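Local coordinates for protein hyaluronidase (Thermobaculum terrenum, PDB 5DIY) that probably removes O-linked N-acetylglucosamine from proteins as a family 84 glycoside hydrolase, at residues E97-I100 against R101-P105; Q182-P185 against K186-V190; E69-S73 against C74-F78. All coordinates share one frame; numbering follows the deposited sequence.

Two helix-to-strand joints and one stretch inside a helix illustrate local packing in an eight-stranded parallel (beta/alpha)8 barrel. Contacts 3 and 2 are the turns by which helices 58-73 and 175-183 pass into the barrel strands 77-82 and 189-192; their centres lie 26 Å apart, although the nearest atoms are about 8 Å from each other. Contact 1 lies within helix 93-108, the helix that follows strand 77-82, with its centre 22 Å from that of contact 3 and 21 Å from that of contact 2. Contacts 1 and 3 are remote from the sugar site. In contact 2 the side chain of Val190 comes within about 11 Å of the bound N-acetylglucosamine and of the side chain of Asp119, which binds it.

Contact 1: residues E97-I100 against R101-P105; sequences ETLI and RKITP
Arg101 folds its side chain back over the preceding turn of its own helix, onto Glu97 and Thr98. Its backbone N donates to Glu97 O at 2.9 Å, while its side chain, turned about the CG-CD bond (chi3 -44°), lays the guanidinium over the backbone at Thr98, with CZ 3.8 Å from Thr98 CA. Glu97 O lies over one face of that group, offset toward the rim. At the edge, and in its plane, a water accepts from Arg101 NH2 at 2.6 Å and also meets Thr98 OG1, a hydroxyl hydrogen-bonded to Glu94 O as well. The Glu97 carboxylate itself turns to Arg151 in a salt bridge.

Lys102 adds the next rung, its N donating to Thr98 O, and sends its amino group away to the carbonyls of Tyr47, Trp52 and Glu54. Such i to i+4 bonding is the ordinary repeat of an alpha-helix, here helix 93-108 of the beta-alpha-beta unit that runs from strand 77-82 to strand 113-117 on the outside of the barrel. Ile103 continues it with N to Leu99 O; its CG1 is wedged between its own backbone N and carbonyl carbon (chi1 68°), which places Ile103 CG1 3.5 Å from Leu99 O. Its CD1 meets Ile100 CD1 at 4.4 Å, and both isoleucines also pack on Leu152 of helix 137-153.

At Thr104 the backbone bond to Ile100 O is weak, bent to 121° at the hydrogen, and Thr104 OG1 reinforces it by donating to Ile100 O at 2.6 Å. A valine in place of this threonine would probably leave Ile100 O with just the weak backbone bond from this turn. The helix kinks directly afterwards, where Pro105 N has no bond to the preceding turn.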
ATOM      1  N   GLU C  97     -26.532   8.705  21.532  1.00 37.53           N
ATOM      2  CA  GLU C  97     -26.074   9.686  22.525  1.00 38.31           C
ATOM      3  C   GLU C  97     -24.599   9.468  22.873  1.00 36.55           C
ATOM      4  O   GLU C  97     -23.850  10.431  23.022  1.00 35.24           O
ATOM      5  CB  GLU C  97     -26.910   9.626  23.814  1.00 39.40           C
ATOM      6  CG  GLU C  97     -28.407   9.891  23.671  1.00 40.44           C
ATOM      7  CD  GLU C  97     -28.739  11.232  23.045  1.00 42.11           C
ATOM      8  OE1 GLU C  97     -27.999  12.219  23.277  1.00 43.92           O
ATOM      9  OE2 GLU C  97     -29.752  11.304  22.313  1.00 40.78           O
ATOM     10  N   THR C  98     -24.202   8.201  22.994  1.00 35.43           N
ATOM     11  CA  THR C  98     -22.818   7.834  23.292  1.00 36.21           C
ATOM     12  C   THR C  98     -21.855   8.261  22.170  1.00 35.35           C
ATOM     13  O   THR C  98     -20.785   8.805  22.450  1.00 34.33           O
ATOM     14  CB  THR C  98     -22.709   6.319  23.582  1.00 36.90           C
ATOM     15  OG1 THR C  98     -23.522   5.999  24.723  1.00 37.52           O
ATOM     16  CG2 THR C  98     -21.258   5.890  23.848  1.00 36.54           C
ATOM     17  N   LEU C  99     -22.242   8.044  20.914  1.00 35.72           N
ATOM     18  CA  LEU C  99     -21.425   8.487  19.773  1.00 35.59           C
ATOM     19  C   LEU C  99     -21.305  10.013  19.735  1.00 36.03           C
ATOM     20  O   LEU C  99     -20.216  10.547  19.512  1.00 36.33           O
ATOM     21  CB  LEU C  99     -21.987   7.965  18.447  1.00 36.48           C
ATOM     22  CG  LEU C  99     -21.084   8.172  17.213  1.00 36.77           C
ATOM     23  CD1 LEU C  99     -21.042   6.928  16.340  1.00 37.65           C
ATOM     24  CD2 LEU C  99     -21.504   9.377  16.383  1.00 37.51           C
ATOM     25  N   ILE C 100     -22.420  10.705  19.980  1.00 35.12           N
ATOM     26  CA  ILE C 100     -22.438  12.177  20.010  1.00 34.94           C
ATOM     27  C   ILE C 100     -21.569  12.725  21.147  1.00 35.37           C
ATOM     28  O   ILE C 100     -20.909  13.757  20.984  1.00 36.71           O
ATOM     29  CB  ILE C 100     -23.887  12.735  20.090  1.00 34.21           C
ATOM     30  CG1 ILE C 100     -24.675  12.402  18.807  1.00 33.70           C
ATOM     31  CG2 ILE C 100     -23.904  14.241  20.356  1.00 34.27           C
ATOM     32  CD1 ILE C 100     -24.265  13.154  17.555  1.00 33.37           C
ATOM     33  N   ARG C 101     -21.560  12.029  22.281  1.00 36.15           N
ATOM     34  CA  ARG C 101     -20.698  12.388  23.411  1.00 36.90           C
ATOM     35  C   ARG C 101     -19.218  12.229  23.035  1.00 36.62           C
ATOM     36  O   ARG C 101     -18.400  13.103  23.324  1.00 37.03           O
ATOM     37  CB  ARG C 101     -21.049  11.522  24.623  1.00 39.45           C
ATOM     38  CG  ARG C 101     -20.655  12.097  25.978  1.00 41.20           C
ATOM     39  CD  ARG C 101     -21.088  11.192  27.135  1.00 41.37           C
ATOM     40  NE  ARG C 101     -22.460  10.695  26.965  1.00 41.05           N
ATOM     41  CZ  ARG C 101     -22.833   9.422  26.791  1.00 41.29           C
ATOM     42  NH1 ARG C 101     -21.959   8.409  26.792  1.00 42.44           N
ATOM     43  NH2 ARG C 101     -24.125   9.151  26.622  1.00 41.06           N
ATOM     44  N   LYS C 102     -18.892  11.119  22.371  1.00 37.00           N
ATOM     45  CA  LYS C 102     -17.523  10.841  21.907  1.00 36.82           C
ATOM     46  C   LYS C 102     -16.972  11.930  20.975  1.00 35.94           C
ATOM     47  O   LYS C 102     -15.816  12.343  21.120  1.00 35.24           O
ATOM     48  CB  LYS C 102     -17.473   9.469  21.209  1.00 36.83           C
ATOM     49  CG  LYS C 102     -16.123   9.048  20.645  1.00 37.65           C
ATOM     50  CD  LYS C 102     -15.009   9.143  21.675  1.00 37.72           C
ATOM     51  CE  LYS C 102     -13.790   8.329  21.261  1.00 38.37           C
ATOM     52  NZ  LYS C 102     -14.019   6.860  21.393  1.00 38.44           N
ATOM     53  N   ILE C 103     -17.796  12.386  20.029  1.00 34.88           N
ATOM     54  CA  ILE C 103     -17.367  13.385  19.040  1.00 34.92           C
ATOM     55  C   ILE C 103     -17.503  14.850  19.495  1.00 36.15           C
ATOM     56  O   ILE C 103     -16.964  15.734  18.832  1.00 35.15           O
ATOM     57  CB  ILE C 103     -18.053  13.188  17.657  1.00 34.89           C
ATOM     58  CG1 ILE C 103     -19.558  13.481  17.696  1.00 34.52           C
ATOM     59  CG2 ILE C 103     -17.814  11.771  17.141  1.00 35.59           C
ATOM     60  CD1 ILE C 103     -20.120  13.875  16.350  1.00 34.83           C
ATOM     61  N   THR C 104     -18.210  15.105  20.603  1.00 35.95           N
ATOM     62  CA  THR C 104     -18.449  16.481  21.074  1.00 36.93           C
ATOM     63  C   THR C 104     -17.171  17.315  21.265  1.00 35.84           C
ATOM     64  O   THR C 104     -17.128  18.448  20.794  1.00 36.02           O
ATOM     65  CB  THR C 104     -19.330  16.514  22.351  1.00 37.83           C
ATOM     66  OG1 THR C 104     -20.663  16.121  22.009  1.00 39.20           O
ATOM     67  CG2 THR C 104     -19.387  17.907  22.975  1.00 38.50           C
ATOM     68  N   PRO C 105     -16.135  16.769  21.942  1.00 36.97           N
ATOM     69  CA  PRO C 105     -14.863  17.520  22.033  1.00 37.30           C
ATOM     70  C   PRO C 105     -14.331  18.012  20.675  1.00 37.83           C
ATOM     71  O   PRO C 105     -13.799  19.119  20.589  1.00 39.16           O
ATOM     72  CB  PRO C 105     -13.898  16.508  22.656  1.00 37.18           C
ATOM     73  CG  PRO C 105     -14.768  15.580  23.440  1.00 36.65           C
ATOM     74  CD  PRO C 105     -16.091  15.519  22.728  1.00 36.74           C
TER
HETATM   75  O   HOH W   1     -25.550   6.979  26.297  1.00 41.99           O

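Contact 2: residues Q182-P185 against K186-V190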
ATOM      1  N   GLN C 182     -30.487   4.930  -1.856  1.00 34.01           N
ATOM      2  CA  GLN C 182     -31.881   5.354  -1.701  1.00 34.10           C
ATOM      3  C   GLN C 182     -32.149   6.003  -0.336  1.00 33.98           C
ATOM      4  O   GLN C 182     -32.807   7.040  -0.263  1.00 33.22           O
ATOM      5  CB  GLN C 182     -32.809   4.138  -1.913  1.00 35.37           C
ATOM      6  CG  GLN C 182     -34.310   4.421  -1.926  1.00 35.78           C
ATOM      7  CD  GLN C 182     -34.735   5.375  -3.034  1.00 36.19           C
ATOM      8  OE1 GLN C 182     -34.192   5.351  -4.137  1.00 36.48           O
ATOM      9  NE2 GLN C 182     -35.710   6.224  -2.738  1.00 37.07           N
ATOM     10  N   ARG C 183     -31.627   5.404   0.735  1.00 35.70           N
ATOM     11  CA  ARG C 183     -31.997   5.784   2.113  1.00 35.04           C
ATOM     12  C   ARG C 183     -31.057   6.751   2.829  1.00 34.10           C
ATOM     13  O   ARG C 183     -31.478   7.395   3.792  1.00 33.00           O
ATOM     14  CB  ARG C 183     -32.170   4.528   2.964  1.00 37.39           C
ATOM     15  CG  ARG C 183     -33.221   3.579   2.409  1.00 39.65           C
ATOM     16  CD  ARG C 183     -33.942   2.818   3.500  1.00 42.38           C
ATOM     17  NE  ARG C 183     -34.996   1.973   2.935  1.00 45.87           N
ATOM     18  CZ  ARG C 183     -35.979   1.398   3.630  1.00 47.57           C
ATOM     19  NH1 ARG C 183     -36.081   1.552   4.952  1.00 48.31           N
ATOM     20  NH2 ARG C 183     -36.878   0.654   2.990  1.00 49.01           N
ATOM     21  N   LEU C 184     -29.797   6.848   2.401  1.00 32.81           N
ATOM     22  CA  LEU C 184     -28.895   7.874   2.946  1.00 33.14           C
ATOM     23  C   LEU C 184     -29.235   9.239   2.362  1.00 31.68           C
ATOM     24  O   LEU C 184     -29.293   9.368   1.149  1.00 31.59           O
ATOM     25  CB  LEU C 184     -27.418   7.583   2.629  1.00 33.36           C
ATOM     26  CG  LEU C 184     -26.665   6.549   3.459  1.00 34.10           C
ATOM     27  CD1 LEU C 184     -25.261   6.392   2.899  1.00 34.34           C
ATOM     28  CD2 LEU C 184     -26.603   6.949   4.926  1.00 34.15           C
ATOM     29  N   PRO C 185     -29.422  10.268   3.216  1.00 32.34           N
ATOM     30  CA  PRO C 185     -29.506  11.647   2.709  1.00 33.42           C
ATOM     31  C   PRO C 185     -28.352  11.965   1.752  1.00 34.74           C
ATOM     32  O   PRO C 185     -27.212  11.567   2.015  1.00 35.21           O
ATOM     33  CB  PRO C 185     -29.409  12.499   3.980  1.00 33.59           C
ATOM     34  CG  PRO C 185     -29.941  11.623   5.061  1.00 33.34           C
ATOM     35  CD  PRO C 185     -29.619  10.206   4.677  1.00 32.79           C
ATOM     36  N   LYS C 186     -28.655  12.672   0.663  1.00 36.24           N
ATOM     37  CA  LYS C 186     -27.741  12.785  -0.492  1.00 36.80           C
ATOM     38  C   LYS C 186     -26.405  13.445  -0.166  1.00 35.41           C
ATOM     39  O   LYS C 186     -25.398  13.137  -0.799  1.00 36.89           O
ATOM     40  CB  LYS C 186     -28.386  13.558  -1.656  1.00 37.58           C
ATOM     41  CG  LYS C 186     -29.676  12.982  -2.218  1.00 39.54           C
ATOM     42  CD  LYS C 186     -29.509  11.604  -2.843  1.00 40.26           C
ATOM     43  CE  LYS C 186     -30.831  11.110  -3.420  1.00 41.27           C
ATOM     44  NZ  LYS C 186     -31.040   9.655  -3.183  1.00 43.03           N
ATOM     45  N   ASN C 187     -26.405  14.348   0.809  1.00 33.99           N
ATOM     46  CA  ASN C 187     -25.204  15.081   1.187  1.00 34.68           C
ATOM     47  C   ASN C 187     -24.276  14.344   2.170  1.00 33.28           C
ATOM     48  O   ASN C 187     -23.225  14.874   2.528  1.00 32.14           O
ATOM     49  CB  ASN C 187     -25.598  16.461   1.724  1.00 36.52           C
ATOM     50  CG  ASN C 187     -26.317  17.312   0.674  1.00 38.13           C
ATOM     51  OD1 ASN C 187     -26.061  17.202  -0.532  1.00 37.03           O
ATOM     52  ND2 ASN C 187     -27.213  18.175   1.132  1.00 39.79           N
ATOM     53  N   ILE C 188     -24.666  13.141   2.608  1.00 30.94           N
ATOM     54  CA  ILE C 188     -23.753  12.238   3.302  1.00 30.58           C
ATOM     55  C   ILE C 188     -22.854  11.602   2.240  1.00 29.26           C
ATOM     56  O   ILE C 188     -23.344  10.997   1.280  1.00 29.66           O
ATOM     57  CB  ILE C 188     -24.504  11.158   4.120  1.00 30.96           C
ATOM     58  CG1 ILE C 188     -25.298  11.842   5.246  1.00 31.77           C
ATOM     59  CG2 ILE C 188     -23.521  10.115   4.665  1.00 30.67           C
ATOM     60  CD1 ILE C 188     -26.011  10.913   6.210  1.00 31.56           C
ATOM     61  N   ASP C 189     -21.546  11.776   2.398  1.00 29.05           N
ATOM     62  CA  ASP C 189     -20.568  11.228   1.454  1.00 28.47           C
ATOM     63  C   ASP C 189     -20.376   9.735   1.712  1.00 27.11           C
ATOM     64  O   ASP C 189     -20.535   9.274   2.840  1.00 26.97           O
ATOM     65  CB  ASP C 189     -19.240  11.982   1.554  1.00 29.33           C
ATOM     66  CG  ASP C 189     -19.284  13.337   0.862  1.00 30.47           C
ATOM     67  OD1 ASP C 189     -19.606  13.385  -0.337  1.00 31.65           O
ATOM     68  OD2 ASP C 189     -18.984  14.359   1.506  1.00 33.61           O
ATOM     69  N   VAL C 190     -20.052   8.985   0.657  1.00 26.09           N
ATOM     70  CA  VAL C 190     -19.913   7.526   0.751  1.00 25.57           C
ATOM     71  C   VAL C 190     -18.596   7.067   0.130  1.00 25.02           C
ATOM     72  O   VAL C 190     -18.324   7.336  -1.041  1.00 25.11           O
ATOM     73  CB  VAL C 190     -21.093   6.794   0.076  1.00 25.32           C
ATOM     74  CG1 VAL C 190     -20.893   5.279   0.114  1.00 25.34           C
ATOM     75  CG2 VAL C 190     -22.402   7.178   0.755  1.00 25.28           C
TER
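Leu184 and Pro185 meet Ile188 and Val190 around the loop that turns helix 175-183 into strand 189-192, the alpha-to-beta half of a beta-alpha-beta unit in the TIM barrel. Pro185 to Ile188 form a type I beta turn, closed by Ile188 N donating to Pro185 O at 3.1 Å from above the carbonyl plane.

The reversal brings apolar side chains onto one another. Ile188 runs alongside the proline ring in the same direction, and the isoleucine CD1 fits as a bump into the notch between the ring and the leucine: Pro185 CD is 4.0 Å from Ile188 CD1, and Leu184 CD2 is 4.2 Å from the same methyl. Ile188 chi2 is extended (-176°), which carries CD1 forward to that place. Leu149 of helix 137-153 and Ile161 of strand 160-164 also pack against Ile188. Lys186, exposed in the turn, bonds through its amino group to Gln215 OE1, and Arg216 binds the carbonyls of Leu184 and Ile188.

The leucine's two methyls thus face different neighbours: while CD2 borders the isoleucine, Leu184 CD1 touches Val190 CG2 at 3.7 Å, the two side chains meeting at a slant.

Contact 3: residues E69-S73 against C74-F78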
ATOM      1  N   GLU C  69      -5.488  22.501  14.860  1.00 35.48           N
ATOM      2  CA  GLU C  69      -4.969  23.854  14.611  1.00 36.67           C
ATOM      3  C   GLU C  69      -3.901  23.870  13.511  1.00 35.34           C
ATOM      4  O   GLU C  69      -3.885  24.782  12.684  1.00 34.56           O
ATOM      5  CB  GLU C  69      -4.446  24.494  15.903  1.00 39.36           C
ATOM      6  CG  GLU C  69      -5.576  24.898  16.852  1.00 42.60           C
ATOM      7  CD  GLU C  69      -5.103  25.428  18.200  1.00 45.21           C
ATOM      8  OE1 GLU C  69      -3.877  25.496  18.444  1.00 47.06           O
ATOM      9  OE2 GLU C  69      -5.975  25.779  19.024  1.00 47.87           O
ATOM     10  N   LYS C  70      -3.028  22.860  13.493  1.00 35.09           N
ATOM     11  CA  LYS C  70      -2.017  22.745  12.435  1.00 35.19           C
ATOM     12  C   LYS C  70      -2.673  22.533  11.069  1.00 34.55           C
ATOM     13  O   LYS C  70      -2.313  23.199  10.096  1.00 34.51           O
ATOM     14  CB  LYS C  70      -1.025  21.614  12.735  1.00 36.07           C
ATOM     15  CG  LYS C  70       0.155  21.517  11.765  1.00 36.38           C
ATOM     16  CD  LYS C  70       1.074  22.724  11.860  1.00 36.87           C
ATOM     17  CE  LYS C  70       2.303  22.556  10.984  1.00 38.30           C
ATOM     18  NZ  LYS C  70       3.250  23.694  11.156  1.00 39.64           N
ATOM     19  N   ALA C  71      -3.639  21.612  11.015  1.00 34.10           N
ATOM     20  CA  ALA C  71      -4.429  21.362   9.807  1.00 33.53           C
ATOM     21  C   ALA C  71      -5.041  22.645   9.249  1.00 33.64           C
ATOM     22  O   ALA C  71      -4.926  22.927   8.051  1.00 34.17           O
ATOM     23  CB  ALA C  71      -5.523  20.344  10.098  1.00 33.89           C
ATOM     24  N   GLY C  72      -5.682  23.420  10.121  1.00 33.79           N
ATOM     25  CA  GLY C  72      -6.289  24.686   9.728  1.00 33.97           C
ATOM     26  C   GLY C  72      -5.279  25.671   9.183  1.00 34.86           C
ATOM     27  O   GLY C  72      -5.507  26.286   8.140  1.00 34.31           O
ATOM     28  N   SER C  73      -4.150  25.808   9.879  1.00 36.77           N
ATOM     29  CA  SER C  73      -3.057  26.686   9.430  1.00 37.72           C
ATOM     30  C   SER C  73      -2.429  26.235   8.102  1.00 37.62           C
ATOM     31  O   SER C  73      -1.836  27.046   7.401  1.00 37.35           O
ATOM     32  CB  SER C  73      -1.967  26.803  10.510  1.00 38.00           C
ATOM     33  OG  SER C  73      -1.240  25.593  10.658  1.00 38.43           O
ATOM     34  N   CYS C  74      -2.556  24.945   7.774  1.00 38.26           N
ATOM     35  CA  CYS C  74      -2.057  24.383   6.510  1.00 37.53           C
ATOM     36  C   CYS C  74      -3.118  24.228   5.405  1.00 36.98           C
ATOM     37  O   CYS C  74      -2.843  23.625   4.367  1.00 37.39           O
ATOM     38  CB  CYS C  74      -1.378  23.035   6.787  1.00 37.60           C
ATOM     39  SG  CYS C  74       0.139  23.185   7.752  1.00 38.01           S
ATOM     40  N   GLY C  75      -4.310  24.784   5.609  1.00 36.17           N
ATOM     41  CA  GLY C  75      -5.391  24.710   4.621  1.00 36.16           C
ATOM     42  C   GLY C  75      -5.997  23.325   4.481  1.00 35.10           C
ATOM     43  O   GLY C  75      -6.534  22.994   3.429  1.00 34.62           O
ATOM     44  N   ILE C  76      -5.914  22.533   5.549  1.00 35.05           N
ATOM     45  CA  ILE C  76      -6.375  21.150   5.575  1.00 35.49           C
ATOM     46  C   ILE C  76      -7.673  21.076   6.373  1.00 34.36           C
ATOM     47  O   ILE C  76      -7.724  21.556   7.503  1.00 34.97           O
ATOM     48  CB  ILE C  76      -5.356  20.211   6.277  1.00 35.86           C
ATOM     49  CG1 ILE C  76      -3.910  20.476   5.825  1.00 37.85           C
ATOM     50  CG2 ILE C  76      -5.739  18.750   6.077  1.00 35.64           C
ATOM     51  CD1 ILE C  76      -3.668  20.313   4.349  1.00 38.09           C
ATOM     52  N   ASN C  77      -8.708  20.465   5.799  1.00 34.37           N
ATOM     53  CA  ASN C  77      -9.916  20.130   6.553  1.00 33.76           C
ATOM     54  C   ASN C  77      -9.645  18.856   7.347  1.00 32.59           C
ATOM     55  O   ASN C  77      -9.340  17.818   6.756  1.00 32.57           O
ATOM     56  CB  ASN C  77     -11.110  19.936   5.611  1.00 35.77           C
ATOM     57  CG  ASN C  77     -12.443  19.794   6.350  1.00 37.81           C
ATOM     58  OD1 ASN C  77     -12.639  20.337   7.441  1.00 38.33           O
ATOM     59  ND2 ASN C  77     -13.373  19.069   5.743  1.00 39.20           N
ATOM     60  N   PHE C  78      -9.723  18.946   8.676  1.00 30.02           N
ATOM     61  CA  PHE C  78      -9.523  17.797   9.557  1.00 30.40           C
ATOM     62  C   PHE C  78     -10.863  17.097   9.776  1.00 31.12           C
ATOM     63  O   PHE C  78     -11.824  17.727  10.227  1.00 32.04           O
ATOM     64  CB  PHE C  78      -8.951  18.259  10.898  1.00 30.32           C
ATOM     65  CG  PHE C  78      -8.589  17.139  11.848  1.00 30.76           C
ATOM     66  CD1 PHE C  78      -9.572  16.463  12.574  1.00 30.27           C
ATOM     67  CD2 PHE C  78      -7.254  16.799  12.067  1.00 30.33           C
ATOM     68  CE1 PHE C  78      -9.232  15.456  13.462  1.00 29.99           C
ATOM     69  CE2 PHE C  78      -6.911  15.791  12.955  1.00 30.24           C
ATOM     70  CZ  PHE C  78      -7.900  15.120  13.657  1.00 30.53           C
TER
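A Schellman motif ends helix 58-73 where Ala71 and Gly72 meet Ile76 and Gly75, and it leads the chain into barrel strand 77-82, the second strand of the beta-alpha-beta unit that begins with strand 37-40. Two backbone bonds define it. Ile76 N reaches back to Ala71 O at 2.7 Å, and Gly75 N donates to Gly72 O at 3.2 Å from well above the carbonyl plane. Gly75 is the C-prime residue, and its positive phi (71°) is a backbone shape that glycine adopts readily.

One step earlier, a single carbonyl takes two donors. Cys74 N bonds to Lys70 O at 2.9 Å, and Ser73 OG, which stands between its own backbone N and carbonyl carbon (chi1 70°), donates to the same Lys70 O at 2.7 Å. The carbonyls of Lys70, Ala71 and Gly72 are thus each met by a donor from the helix end. Cys74 also lays its sulfur alongside the lysine chain, where Lys70 CE comes within 3.9 Å of Cys74 SG; the lysine amino group continues to a salt bridge with Glu28 on helix 20-32, and Gln31 of that same helix touches Cys74.

The returning chain packs closely on the methyl of Ala71. Ile76 CB lies 3.8 Å from Ala71 CB, while the rest of the isoleucine leads away and touches Met30 and Tyr38. Farther along, Phe78 packs its side chain against Leu67 and Ile68 of the same helix, with Ala71 CB near the ring plane at its edge and 4.1 Å from Phe78 CB.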